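PDB 6LRF: Alr4995 protein from Nostoc sp., which probably acts as a bifunctional enzyme, hydrolysing arginine to ornithine as an arginine dihydrolase and converting ornithine to proline as an ornithine cyclodeaminase. Local coordinates for residues 21-25 and 164-168; 170-174 and 216-220; 159-163 and 186-192; 12-18 and 29-34; 178-184 and 204-210. All blocks are in the same frame, centred on the assembly; numbering follows the deposited sequence.

All five contacts lie in the N-terminal part of the chain, which belongs to the guanidino-group-modifying family. Contact 5 pairs two parallel strands of a three-stranded sheet; contact 2 sits about 10 Å away (centre to centre), its strand 173-175 neighbouring strand 181-183. Contact 3 joins the end of strand 155-160 to the start of helix 190-199 and meets contact 2 where Cys172 SG lies 3.5 Å from Leu161 CD2. Arg165 of contact 1 forms a salt bridge with Glu210 of contact 5 (NH2 to OE2, 2.9 Å), and Trp24 of contact 1 packs on Phe216 of contact 2. Contact 4 is the outlier: it touches contact 1 through Val17 and Met25, but its centre is about 32 Å from that of contact 5.

Contact 1: residues 21-25 and 164-168; sequences INPWM and ERFYH
Asn22 is extended (phi/psi -144°/158°), and residues 23-25 then form a short 3-10 turn facing the irregular loop 164-168; the nearest CA pairs are Pro23 with Arg165 (6.3 Å) and Asn22 with Tyr167 (7.6 Å). Trp24, chi1 m and chi2 91°, donates from NE1 to Arg165 O at 2.7 Å and 167°. Asn22 OD1 accepts weak bonds from Trp24 N (3.0 Å) and selenomethionine Met25 N (3.4 Å), while Asn22 O accepts from Met25 N (3.0 Å). Asn22 ND2 and Tyr167 OH bond to Ala258 O and Gly259 O, respectively. The contact joins two loops of the guanidino-group-modifying domain at a subunit interface: Trp479 of the second subunit packs on Pro23 and meets the Trp24 ring edge-to-face. Among the ring contacts, Tyr167, chi1 p, brings its ring under Asn22 CB, which sits over the face, 3.8 Å from the centroid in a CH-pi contact, and Trp24 CD1 is 4.1 Å from Tyr167 CE1. Pro23 CG rests 3.3 Å from Glu164 O.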
# COMPACT_ATOMS: atom_id res chain seq x y z
N ILE B 21 21.15 35.74 5.22
CA ILE B 21 19.94 36.27 4.60
C ILE B 21 19.64 35.59 3.26
O ILE B 21 18.64 35.90 2.63
CB ILE B 21 20.02 37.81 4.37
CG1 ILE B 21 21.23 38.16 3.49
CG2 ILE B 21 20.03 38.56 5.69
CD1 ILE B 21 21.24 39.61 2.99
N ASN B 22 20.53 34.70 2.82
CA ASN B 22 20.25 33.82 1.68
C ASN B 22 20.89 32.44 1.92
O ASN B 22 21.81 32.32 2.72
CB ASN B 22 20.72 34.46 0.35
CG ASN B 22 22.24 34.50 0.20
OD1 ASN B 22 22.90 33.47 0.13
ND2 ASN B 22 22.79 35.71 0.07
N PRO B 23 20.37 31.39 1.25
CA PRO B 23 20.82 30.02 1.56
C PRO B 23 22.31 29.74 1.34
O PRO B 23 22.86 28.87 2.00
CB PRO B 23 19.97 29.15 0.61
CG PRO B 23 19.52 30.08 -0.48
CD PRO B 23 19.31 31.39 0.23
N TRP B 24 22.95 30.46 0.42
CA TRP B 24 24.37 30.25 0.17
C TRP B 24 25.25 30.69 1.35
O TRP B 24 26.42 30.30 1.45
CB TRP B 24 24.81 30.99 -1.08
CG TRP B 24 24.13 30.54 -2.32
CD1 TRP B 24 22.97 31.04 -2.85
CD2 TRP B 24 24.57 29.51 -3.22
NE1 TRP B 24 22.66 30.38 -4.02
CE2 TRP B 24 23.62 29.43 -4.26
CE3 TRP B 24 25.66 28.64 -3.23
CZ2 TRP B 24 23.74 28.52 -5.32
CZ3 TRP B 24 25.78 27.73 -4.28
CH2 TRP B 24 24.83 27.68 -5.30
N MSE B 25 24.69 31.53 2.23
CA MSE B 25 25.40 32.03 3.41
C MSE B 25 25.35 31.07 4.58
O MSE B 25 26.02 31.29 5.60
CB MSE B 25 24.82 33.37 3.87
CG MSE B 25 25.29 34.59 3.07
SE MSE B 25 24.52 36.27 3.75
CE MSE B 25 25.30 37.51 2.43
N GLU B 164 14.93 29.06 -4.31
CA GLU B 164 15.54 29.94 -3.32
C GLU B 164 17.06 30.08 -3.48
O GLU B 164 17.65 31.06 -3.01
CB GLU B 164 15.20 29.44 -1.92
CG GLU B 164 15.53 30.43 -0.83
CD GLU B 164 15.54 29.79 0.55
OE1 GLU B 164 15.44 28.53 0.63
OE2 GLU B 164 15.64 30.54 1.55
N ARG B 165 17.70 29.13 -4.15
CA ARG B 165 19.13 29.25 -4.43
C ARG B 165 19.40 30.40 -5.39
O ARG B 165 20.41 31.11 -5.27
CB ARG B 165 19.69 27.94 -5.01
CG ARG B 165 19.72 26.78 -4.01
CD ARG B 165 20.09 25.47 -4.70
NE ARG B 165 19.09 25.09 -5.70
CZ ARG B 165 19.32 24.30 -6.73
NH1 ARG B 165 20.53 23.78 -6.93
NH2 ARG B 165 18.34 24.01 -7.58
N PHE B 166 18.49 30.59 -6.34
CA PHE B 166 18.62 31.65 -7.33
C PHE B 166 17.62 32.73 -6.99
O PHE B 166 16.60 32.92 -7.68
CB PHE B 166 18.45 31.07 -8.73
CG PHE B 166 19.31 29.86 -8.97
CD1 PHE B 166 20.67 30.00 -9.20
CD2 PHE B 166 18.77 28.57 -8.92
CE1 PHE B 166 21.48 28.88 -9.39
CE2 PHE B 166 19.56 27.45 -9.13
CZ PHE B 166 20.92 27.60 -9.36
N TYR B 167 17.94 33.41 -5.89
CA TYR B 167 17.07 34.36 -5.20
C TYR B 167 17.09 35.76 -5.85
O TYR B 167 16.18 36.56 -5.62
CB TYR B 167 17.47 34.45 -3.72
CG TYR B 167 18.88 34.99 -3.48
CD1 TYR B 167 20.00 34.19 -3.67
CD2 TYR B 167 19.08 36.31 -3.10
CE1 TYR B 167 21.28 34.68 -3.46
CE2 TYR B 167 20.37 36.82 -2.89
CZ TYR B 167 21.46 36.00 -3.07
OH TYR B 167 22.74 36.50 -2.87
N HIS B 168 18.13 36.04 -6.64
CA HIS B 168 18.16 37.24 -7.48
C HIS B 168 18.10 36.82 -8.95
O HIS B 168 18.60 35.77 -9.32
CB HIS B 168 19.43 38.07 -7.24
CG HIS B 168 19.37 38.96 -6.05
ND1 HIS B 168 20.50 39.40 -5.38
CD2 HIS B 168 18.31 39.53 -5.41
CE1 HIS B 168 20.14 40.18 -4.38
NE2 HIS B 168 18.82 40.28 -4.37

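Contact 2: residues 170-174 and 216-220; sequences DTCFC and FACNT
A Schellman motif ends the helix just before this loop: Phe216, with positive phi (phi/psi 63°/40°), is its C-prime residue, Ala217 N reaching Asp212 O and Phe216 N reaching Ala213 O. Asn219 (phi/psi -80°/65°) then centres an inverse gamma turn, with a weak bond from Thr220 N to Cys218 O (2.9 Å). Opposite run the 3-10 residues 170-171 and the start of strand 173-175; Thr171 lies nearest Asn219 (CA-CA 4.9 Å) and Cys172 nearest Cys218 (5.0 Å). Asn219 ND2 donates to Asp170 O (2.7 Å, 157°), while its OD1 accepts from Cys264 N. Water 1 donates to Thr171 O (2.6 Å) and accepts from Cys218 N (2.8 Å). Cys218, chi1 m, wedges in, its SG 3.5 Å from Cys172 C and its CB 3.5 Å from Phe173 N. Thr171 CG2 packs on Phe216 CE1 (3.9 Å). This is a buried joint between the loop after helix 210-213 and the turn that leads into strand 173-175, within the alpha/beta propeller fold of the guanidino-group-modifying family.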
# COMPACT_ATOMS: atom_id res chain seq x y z
N ASP B 170 19.75 37.95 -11.44
CA ASP B 170 21.06 37.90 -12.10
C ASP B 170 21.88 36.67 -11.74
O ASP B 170 22.99 36.49 -12.25
CB ASP B 170 21.87 39.19 -11.81
CG ASP B 170 22.41 39.26 -10.37
OD1 ASP B 170 22.02 38.46 -9.50
OD2 ASP B 170 23.24 40.18 -10.12
N THR B 171 21.35 35.81 -10.87
CA THR B 171 22.00 34.54 -10.57
C THR B 171 21.56 33.41 -11.51
O THR B 171 22.14 32.32 -11.48
CB THR B 171 21.73 34.07 -9.12
OG1 THR B 171 20.33 33.83 -8.95
CG2 THR B 171 22.18 35.12 -8.13
N CYS B 172 20.55 33.66 -12.34
CA CYS B 172 19.98 32.61 -13.18
C CYS B 172 19.53 33.13 -14.53
O CYS B 172 18.86 32.42 -15.29
CB CYS B 172 18.79 31.95 -12.47
SG CYS B 172 17.46 33.11 -11.93
N PHE B 173 19.90 34.37 -14.84
CA PHE B 173 19.38 35.05 -16.02
C PHE B 173 20.36 36.12 -16.47
O PHE B 173 20.82 36.92 -15.65
CB PHE B 173 18.02 35.65 -15.68
CG PHE B 173 17.25 36.15 -16.85
CD1 PHE B 173 17.39 37.47 -17.29
CD2 PHE B 173 16.35 35.31 -17.50
CE1 PHE B 173 16.66 37.94 -18.38
CE2 PHE B 173 15.61 35.78 -18.59
CZ PHE B 173 15.77 37.10 -19.03
N CYS B 174 20.69 36.14 -17.76
CA CYS B 174 21.76 37.03 -18.22
C CYS B 174 21.66 37.40 -19.71
O CYS B 174 22.19 36.69 -20.58
CB CYS B 174 23.13 36.39 -17.94
SG CYS B 174 24.55 37.53 -18.24
N PHE B 216 27.21 29.65 -10.54
CA PHE B 216 26.88 31.03 -10.89
C PHE B 216 27.32 31.40 -12.30
O PHE B 216 27.82 32.50 -12.53
CB PHE B 216 27.52 32.01 -9.91
CG PHE B 216 26.84 32.08 -8.58
CD1 PHE B 216 26.09 33.19 -8.24
CD2 PHE B 216 26.98 31.05 -7.66
CE1 PHE B 216 25.46 33.27 -6.99
CE2 PHE B 216 26.37 31.12 -6.42
CZ PHE B 216 25.60 32.23 -6.08
N ALA B 217 27.15 30.47 -13.24
CA ALA B 217 27.45 30.74 -14.64
C ALA B 217 26.64 31.92 -15.19
O ALA B 217 27.13 32.68 -16.04
CB ALA B 217 27.18 29.48 -15.49
N CYS B 218 25.41 32.08 -14.72
CA CYS B 218 24.54 33.14 -15.22
C CYS B 218 24.95 34.50 -14.68
O CYS B 218 24.59 35.54 -15.25
CB CYS B 218 23.09 32.85 -14.85
SG CYS B 218 22.40 31.55 -15.84
N ASN B 219 25.69 34.46 -13.57
CA ASN B 219 26.21 35.66 -12.92
C ASN B 219 27.47 36.16 -13.64
O ASN B 219 28.56 36.20 -13.08
CB ASN B 219 26.50 35.37 -11.45
CG ASN B 219 26.28 36.56 -10.57
OD1 ASN B 219 27.22 37.06 -9.93
ND2 ASN B 219 25.03 37.05 -10.53
N THR B 220 27.26 36.58 -14.88
CA THR B 220 28.33 36.85 -15.82
C THR B 220 28.35 38.31 -16.24
O THR B 220 27.29 38.90 -16.52
CB THR B 220 28.17 35.97 -17.07
OG1 THR B 220 28.67 34.66 -16.78
CG2 THR B 220 28.91 36.56 -18.26
O HOH W 1 23.96 30.79 -12.64
O HOH W 2 23.21 37.94 -14.95

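Contact 3: residues 159-163 and 186-192; sequences LRLID and GAFDSYS
Leu159, near the end of strand 155-160, opens the contact: chi1 m and chi2 t, its CB lies 3.8 Å from Phe188 CE2, and its CA is 5.1 Å from that of Ser192. Arg160 is extended, with all its side-chain torsions near 180°. Its backbone N donates to Ser192 OG (2.7 Å, 170°), its O accepts a weak bond from Asp189 N (3.4 Å), and its NH1 reaches Asp189 OD2 through water 3 (2.5 Å from NH1 and 2.6 Å from OD2); the direct NH1 to OD2 distance, 4.4 Å, is beyond a salt bridge. Leu161 makes a single beta bridge with Phe188 (CA-CA 5.0 Å), and its CD2 packs 3.8 Å from Phe188 CE2. Ile162 N donates to Ala187 O (3.1 Å, 162°), and its CD1 reaches Phe188 O at 3.2 Å. Asp163 turns its carboxylate to Arg165. Across from them Asp189, chi1 p, is the N-cap of helix 190-199: its OD1 accepts from Ser192 N (2.7 Å) and OG (2.6 Å). Ser192 OG thus relays between capping carboxylate and strand, accepting from Arg160 N while donating to Asp189, so the start of the helix is hydrogen-bonded to the strand end.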
# COMPACT_ATOMS: atom_id res chain seq x y z
N LEU B 159 9.28 38.40 -14.32
CA LEU B 159 9.62 36.97 -14.24
C LEU B 159 9.56 36.52 -12.79
O LEU B 159 10.09 37.20 -11.90
CB LEU B 159 11.02 36.69 -14.79
CG LEU B 159 11.31 37.07 -16.24
CD1 LEU B 159 12.78 36.80 -16.56
CD2 LEU B 159 10.42 36.32 -17.22
N ARG B 160 8.93 35.36 -12.54
CA ARG B 160 8.86 34.85 -11.18
C ARG B 160 9.96 33.84 -10.88
O ARG B 160 10.13 32.85 -11.60
CB ARG B 160 7.50 34.22 -10.88
CG ARG B 160 7.41 33.79 -9.42
CD ARG B 160 6.24 32.88 -9.16
NE ARG B 160 6.19 32.57 -7.74
CZ ARG B 160 5.31 31.73 -7.20
NH1 ARG B 160 4.43 31.12 -7.97
NH2 ARG B 160 5.33 31.52 -5.90
N LEU B 161 10.69 34.10 -9.80
CA LEU B 161 11.73 33.22 -9.30
C LEU B 161 11.12 32.24 -8.31
O LEU B 161 10.42 32.67 -7.41
CB LEU B 161 12.84 34.03 -8.62
CG LEU B 161 13.59 35.05 -9.47
CD1 LEU B 161 14.33 36.05 -8.57
CD2 LEU B 161 14.55 34.34 -10.41
N ILE B 162 11.44 30.95 -8.45
CA ILE B 162 10.82 29.89 -7.63
C ILE B 162 11.82 29.00 -6.90
O ILE B 162 11.42 28.15 -6.12
CB ILE B 162 9.93 28.98 -8.48
CG1 ILE B 162 10.77 28.34 -9.59
CG2 ILE B 162 8.77 29.75 -9.06
CD1 ILE B 162 10.02 27.34 -10.42
N ASP B 163 13.10 29.19 -7.17
CA ASP B 163 14.17 28.41 -6.53
C ASP B 163 14.99 29.32 -5.61
O ASP B 163 15.69 30.23 -6.08
CB ASP B 163 15.06 27.76 -7.60
CG ASP B 163 16.04 26.74 -7.01
OD1 ASP B 163 16.55 26.94 -5.88
OD2 ASP B 163 16.31 25.72 -7.69
N GLY B 186 15.17 26.23 -14.96
CA GLY B 186 14.64 25.66 -13.73
C GLY B 186 14.44 26.67 -12.62
O GLY B 186 13.84 26.38 -11.58
N ALA B 187 14.95 27.89 -12.82
CA ALA B 187 14.81 28.92 -11.81
C ALA B 187 13.46 29.64 -11.89
O ALA B 187 13.10 30.37 -10.98
CB ALA B 187 15.95 29.94 -11.92
N PHE B 188 12.71 29.42 -12.98
CA PHE B 188 11.47 30.17 -13.20
C PHE B 188 10.21 29.30 -13.22
O PHE B 188 10.27 28.11 -13.53
CB PHE B 188 11.58 30.94 -14.51
CG PHE B 188 12.74 31.90 -14.54
CD1 PHE B 188 13.97 31.50 -15.04
CD2 PHE B 188 12.61 33.18 -14.04
CE1 PHE B 188 15.04 32.37 -15.07
CE2 PHE B 188 13.67 34.06 -14.07
CZ PHE B 188 14.89 33.66 -14.59
N ASP B 189 9.05 29.88 -12.90
CA ASP B 189 7.81 29.12 -13.00
C ASP B 189 7.43 28.93 -14.47
O ASP B 189 8.11 29.44 -15.37
CB ASP B 189 6.68 29.81 -12.20
CG ASP B 189 6.18 31.12 -12.83
OD1 ASP B 189 6.73 31.56 -13.87
OD2 ASP B 189 5.23 31.72 -12.26
N SER B 190 6.34 28.21 -14.73
CA SER B 190 5.96 27.92 -16.10
C SER B 190 5.56 29.19 -16.87
O SER B 190 5.93 29.37 -18.03
CB SER B 190 4.81 26.91 -16.12
OG SER B 190 3.58 27.56 -15.85
N TYR B 191 4.80 30.07 -16.21
CA TYR B 191 4.42 31.35 -16.82
C TYR B 191 5.65 32.12 -17.31
O TYR B 191 5.65 32.66 -18.41
CB TYR B 191 3.63 32.21 -15.82
CG TYR B 191 2.34 31.57 -15.32
CD1 TYR B 191 1.22 31.45 -16.15
CD2 TYR B 191 2.24 31.07 -14.01
CE1 TYR B 191 0.04 30.86 -15.69
CE2 TYR B 191 1.07 30.49 -13.55
CZ TYR B 191 -0.03 30.38 -14.40
OH TYR B 191 -1.20 29.80 -13.95
N SER B 192 6.71 32.16 -16.51
CA SER B 192 7.88 32.96 -16.83
C SER B 192 8.69 32.36 -17.98
O SER B 192 9.18 33.10 -18.86
CB SER B 192 8.76 33.12 -15.59
OG SER B 192 8.01 33.76 -14.57
O HOH W 3 3.80 30.63 -10.33

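Contact 4: residues 12-18 and 29-34; sequences PDHYDVD and IHKSSR
The long loop between strand 6-9 and helix 34-49 folds back on itself here, residues 12-18 lying against 29-34 without regular strand pairing; the closest CA pairs are Val17 with Ile29 (4.9 Å), Asp16 with Ser32 (5.7 Å) and Tyr15 with Arg34 (6.8 Å). Two hydrogen bonds cross. His30, at positive phi (phi/psi 56°/28°), donates its N to Val17 O (2.9 Å, 160°), and its ring ND1 to Asp16 OD2 (3.0 Å, 141°), a His-carboxylate pair for which Asp16 takes chi1 t. Tyr15 N is satisfied within its own segment by Pro12 O (3.3 Å), and Tyr15 OH by Glu254 O. Ser33, the N-cap of helix 34-49, spends its OG on Arg36 N. Arg34, chi3 m, lays one guanidinium face against Asp13 O and His14 CA, with Tyr15 O at its edge, 3.5 Å from NE; NH2 comes 2.9 Å from Asp13 O, but at an angle too poor for a hydrogen bond. Ser32 OG, buried by the contact 3.6 Å from Tyr15 CE2, finds no polar partner.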
# COMPACT_ATOMS: atom_id res chain seq x y z
N PRO B 12 36.75 44.79 -1.29
CA PRO B 12 36.38 43.94 -0.15
C PRO B 12 37.05 44.31 1.17
O PRO B 12 37.33 43.39 1.95
CB PRO B 12 36.85 42.55 -0.60
CG PRO B 12 37.97 42.83 -1.54
CD PRO B 12 37.61 44.08 -2.26
N ASP B 13 37.27 45.59 1.43
CA ASP B 13 38.01 46.04 2.62
C ASP B 13 37.37 45.56 3.94
O ASP B 13 38.08 45.31 4.92
CB ASP B 13 38.14 47.57 2.64
CG ASP B 13 39.15 48.10 1.62
OD1 ASP B 13 39.57 47.34 0.71
OD2 ASP B 13 39.52 49.30 1.71
N HIS B 14 36.05 45.42 3.95
CA HIS B 14 35.34 44.96 5.14
C HIS B 14 34.34 43.85 4.80
O HIS B 14 33.26 43.76 5.39
CB HIS B 14 34.63 46.12 5.83
CG HIS B 14 35.53 47.30 6.05
ND1 HIS B 14 35.22 48.57 5.60
CD2 HIS B 14 36.72 47.41 6.68
CE1 HIS B 14 36.19 49.40 5.93
NE2 HIS B 14 37.12 48.72 6.59
N TYR B 15 34.71 43.02 3.85
CA TYR B 15 33.85 41.92 3.45
C TYR B 15 34.01 40.78 4.45
O TYR B 15 35.10 40.53 4.97
CB TYR B 15 34.17 41.45 2.03
CG TYR B 15 33.45 40.19 1.60
CD1 TYR B 15 32.09 40.20 1.30
CD2 TYR B 15 34.14 38.98 1.48
CE1 TYR B 15 31.43 39.04 0.90
CE2 TYR B 15 33.49 37.82 1.08
CZ TYR B 15 32.13 37.86 0.79
OH TYR B 15 31.50 36.70 0.39
N ASP B 16 32.89 40.11 4.70
CA ASP B 16 32.81 39.02 5.66
C ASP B 16 31.46 38.36 5.44
O ASP B 16 30.62 38.89 4.70
CB ASP B 16 32.96 39.56 7.09
CG ASP B 16 33.19 38.45 8.12
OD1 ASP B 16 33.87 37.44 7.80
OD2 ASP B 16 32.70 38.61 9.27
N VAL B 17 31.23 37.20 6.05
CA VAL B 17 29.88 36.70 6.17
C VAL B 17 29.46 36.91 7.63
O VAL B 17 29.76 36.10 8.50
CB VAL B 17 29.77 35.23 5.73
CG1 VAL B 17 28.34 34.74 5.84
CG2 VAL B 17 30.26 35.08 4.29
N ASP B 18 28.79 38.04 7.88
CA ASP B 18 28.38 38.44 9.23
C ASP B 18 27.12 37.75 9.73
O ASP B 18 26.94 37.56 10.94
CB ASP B 18 28.12 39.95 9.28
CG ASP B 18 29.40 40.78 9.20
OD1 ASP B 18 30.47 40.26 9.58
OD2 ASP B 18 29.31 41.96 8.78
N ILE B 29 29.22 31.75 8.31
CA ILE B 29 29.46 32.91 9.17
C ILE B 29 30.90 32.94 9.72
O ILE B 29 31.37 31.95 10.28
CB ILE B 29 28.47 32.96 10.34
CG1 ILE B 29 27.03 33.08 9.83
CG2 ILE B 29 28.80 34.12 11.28
CD1 ILE B 29 26.01 33.37 10.92
N HIS B 30 31.58 34.07 9.54
CA HIS B 30 32.95 34.28 10.02
C HIS B 30 33.94 33.23 9.50
O HIS B 30 34.94 32.95 10.15
CB HIS B 30 32.98 34.30 11.55
CG HIS B 30 32.20 35.43 12.15
ND1 HIS B 30 32.10 36.67 11.54
CD2 HIS B 30 31.48 35.52 13.29
CE1 HIS B 30 31.36 37.47 12.29
NE2 HIS B 30 30.97 36.79 13.36
N LYS B 31 33.66 32.68 8.33
CA LYS B 31 34.53 31.68 7.69
C LYS B 31 35.09 32.22 6.38
O LYS B 31 35.34 31.47 5.44
CB LYS B 31 33.76 30.38 7.44
CG LYS B 31 33.94 29.31 8.52
CD LYS B 31 33.06 28.10 8.26
CE LYS B 31 33.87 26.94 7.71
NZ LYS B 31 33.03 25.96 6.95
N SER B 32 35.29 33.54 6.33
CA SER B 32 35.74 34.20 5.11
C SER B 32 37.21 34.63 5.17
O SER B 32 37.59 35.44 6.01
CB SER B 32 34.86 35.43 4.83
OG SER B 32 35.30 36.09 3.65
N SER B 33 38.02 34.08 4.27
CA SER B 33 39.41 34.50 4.13
C SER B 33 39.47 35.85 3.41
O SER B 33 39.37 35.91 2.18
CB SER B 33 40.22 33.46 3.35
OG SER B 33 41.49 33.99 2.98
N ARG B 34 39.62 36.92 4.18
CA ARG B 34 39.61 38.26 3.60
C ARG B 34 40.73 38.43 2.57
O ARG B 34 40.57 39.16 1.59
CB ARG B 34 39.72 39.32 4.69
CG ARG B 34 39.51 40.73 4.15
CD ARG B 34 39.50 41.76 5.24
NE ARG B 34 38.24 41.76 5.97
CZ ARG B 34 37.93 42.66 6.91
NH1 ARG B 34 36.76 42.60 7.54
NH2 ARG B 34 38.80 43.61 7.22

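Contact 5: residues 178-184 and 204-210; sequences NGYLLYY and KRIAIAE
At the apolar centre, Leu182 (chi1 t, chi2 p) places CD1 3.5 Å from Ile208 CG2 and 3.9 Å from Ile206 CG2; helix 234-242 covers this cluster with Leu236 and Leu240. Tyr180 CD2 adds to it, 4.1 Å from Ile206 CD1. The other face of the sheet carries Leu181, Tyr183, Arg205 and Ala207, with Tyr183 CE2 4.1 Å from Ala207 CB; helix 190-199 packs there through Ile196. Between the faces run the backbones of strands 181-183 and 205-207, parallel, their axes 5.0 Å apart at 17°, in the register Leu181-Arg205, Leu182-Ile206, Tyr183-Ala207. The bonds zigzag: Leu181 N to Lys204 O (2.9 Å), Ile206 N to Leu181 O (2.8 Å), a weak Tyr183 N to Ile206 O (3.3 Å), and Ile208 N to Tyr183 O (3.1 Å). This is the strand pair of a beta-alpha-beta crossover through helix 190-199. Farther out, the Glu210 carboxylate forms a salt bridge with Arg165. Water 4 lies 2.6 Å from Tyr183 OH and accepts a weak bond from Arg205 NE (3.5 Å); the Arg205 guanidinium bonds Val200 O through NH1. At the other end Lys204 lays CD over the Tyr180 face, 3.8 Å from the ring centroid, and donates NZ to Asn178 O (3.0 Å). Lys204 thus uses its CD methylene for a CH-pi contact and its ammonium to tie the turn at Asn178 to the start of the second strand.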
# COMPACT_ATOMS: atom_id res chain seq x y z
N ASN B 178 24.10 40.97 -28.88
CA ASN B 178 23.67 40.28 -30.10
C ASN B 178 22.45 39.38 -29.85
O ASN B 178 22.32 38.31 -30.45
CB ASN B 178 24.84 39.47 -30.67
CG ASN B 178 24.63 39.07 -32.11
OD1 ASN B 178 23.96 39.77 -32.87
ND2 ASN B 178 25.22 37.94 -32.50
N GLY B 179 21.58 39.81 -28.95
CA GLY B 179 20.31 39.14 -28.69
C GLY B 179 20.34 37.85 -27.87
O GLY B 179 19.30 37.24 -27.64
N TYR B 180 21.52 37.43 -27.43
CA TYR B 180 21.62 36.15 -26.74
C TYR B 180 21.15 36.21 -25.29
O TYR B 180 21.19 37.25 -24.65
CB TYR B 180 23.05 35.63 -26.82
CG TYR B 180 23.39 35.12 -28.20
CD1 TYR B 180 24.03 35.94 -29.13
CD2 TYR B 180 23.02 33.84 -28.59
CE1 TYR B 180 24.32 35.48 -30.40
CE2 TYR B 180 23.30 33.37 -29.86
CZ TYR B 180 23.95 34.20 -30.76
OH TYR B 180 24.23 33.73 -32.02
N LEU B 181 20.68 35.07 -24.79
CA LEU B 181 20.22 34.98 -23.41
C LEU B 181 20.79 33.76 -22.75
O LEU B 181 20.52 32.63 -23.16
CB LEU B 181 18.69 34.94 -23.34
CG LEU B 181 18.22 34.62 -21.91
CD1 LEU B 181 18.55 35.77 -20.95
CD2 LEU B 181 16.73 34.31 -21.86
N LEU B 182 21.58 33.98 -21.70
CA LEU B 182 22.13 32.92 -20.89
C LEU B 182 21.28 32.78 -19.64
O LEU B 182 21.20 33.71 -18.84
CB LEU B 182 23.58 33.24 -20.53
CG LEU B 182 24.34 32.24 -19.65
CD1 LEU B 182 24.80 31.08 -20.49
CD2 LEU B 182 25.51 32.93 -18.96
N TYR B 183 20.60 31.64 -19.49
CA TYR B 183 19.67 31.50 -18.38
C TYR B 183 19.48 30.05 -17.98
O TYR B 183 19.80 29.13 -18.72
CB TYR B 183 18.32 32.16 -18.72
CG TYR B 183 17.39 31.35 -19.60
CD1 TYR B 183 16.12 30.98 -19.15
CD2 TYR B 183 17.76 30.97 -20.88
CE1 TYR B 183 15.24 30.25 -19.96
CE2 TYR B 183 16.90 30.24 -21.69
CZ TYR B 183 15.65 29.88 -21.23
OH TYR B 183 14.81 29.15 -22.05
N TYR B 184 18.95 29.87 -16.77
CA TYR B 184 18.68 28.55 -16.22
C TYR B 184 17.18 28.34 -16.01
O TYR B 184 16.64 28.76 -14.98
CB TYR B 184 19.43 28.38 -14.90
CG TYR B 184 19.09 27.10 -14.18
CD1 TYR B 184 19.33 25.87 -14.77
CD2 TYR B 184 18.54 27.13 -12.91
CE1 TYR B 184 19.03 24.69 -14.11
CE2 TYR B 184 18.23 25.96 -12.24
CZ TYR B 184 18.48 24.74 -12.85
OH TYR B 184 18.18 23.57 -12.20
N LYS B 204 18.93 31.87 -30.10
CA LYS B 204 19.53 32.89 -29.23
C LYS B 204 19.44 32.50 -27.74
O LYS B 204 20.05 33.16 -26.88
CB LYS B 204 18.86 34.25 -29.45
CG LYS B 204 18.97 34.78 -30.87
CD LYS B 204 20.37 35.23 -31.19
CE LYS B 204 20.37 36.17 -32.38
NZ LYS B 204 21.76 36.53 -32.78
N ARG B 205 18.70 31.44 -27.44
CA ARG B 205 18.61 30.94 -26.07
C ARG B 205 19.75 29.97 -25.76
O ARG B 205 19.95 28.98 -26.46
CB ARG B 205 17.26 30.25 -25.83
CG ARG B 205 16.07 31.13 -26.15
CD ARG B 205 14.82 30.74 -25.36
NE ARG B 205 14.30 29.41 -25.67
CZ ARG B 205 13.35 29.16 -26.57
NH1 ARG B 205 12.83 30.14 -27.29
NH2 ARG B 205 12.94 27.91 -26.77
N ILE B 206 20.47 30.25 -24.69
CA ILE B 206 21.50 29.36 -24.18
C ILE B 206 21.09 28.87 -22.80
O ILE B 206 21.50 29.43 -21.79
CB ILE B 206 22.87 30.04 -24.11
CG1 ILE B 206 23.18 30.77 -25.43
CG2 ILE B 206 23.96 29.03 -23.73
CD1 ILE B 206 24.44 31.62 -25.39
N ALA B 207 20.25 27.83 -22.77
CA ALA B 207 19.81 27.26 -21.51
C ALA B 207 20.93 26.41 -20.92
O ALA B 207 21.54 25.62 -21.63
CB ALA B 207 18.55 26.44 -21.69
N ILE B 208 21.22 26.59 -19.64
CA ILE B 208 22.37 25.92 -19.03
C ILE B 208 21.98 24.84 -18.04
O ILE B 208 20.89 24.87 -17.47
CB ILE B 208 23.30 26.92 -18.31
CG1 ILE B 208 22.58 27.55 -17.11
CG2 ILE B 208 23.77 27.98 -19.28
CD1 ILE B 208 23.50 28.24 -16.14
N ALA B 209 22.90 23.90 -17.85
CA ALA B 209 22.76 22.80 -16.90
C ALA B 209 22.82 23.29 -15.47
O ALA B 209 23.38 24.35 -15.20
CB ALA B 209 23.85 21.76 -17.14
N GLU B 210 22.23 22.53 -14.55
CA GLU B 210 22.24 22.88 -13.14
C GLU B 210 23.66 22.92 -12.58
O GLU B 210 23.95 23.66 -11.64
CB GLU B 210 21.38 21.90 -12.33
CG GLU B 210 21.13 22.35 -10.88
CD GLU B 210 20.16 21.43 -10.13
OE1 GLU B 210 20.17 20.20 -10.38
OE2 GLU B 210 19.40 21.94 -9.27
O HOH W 4 15.13 26.93 -23.40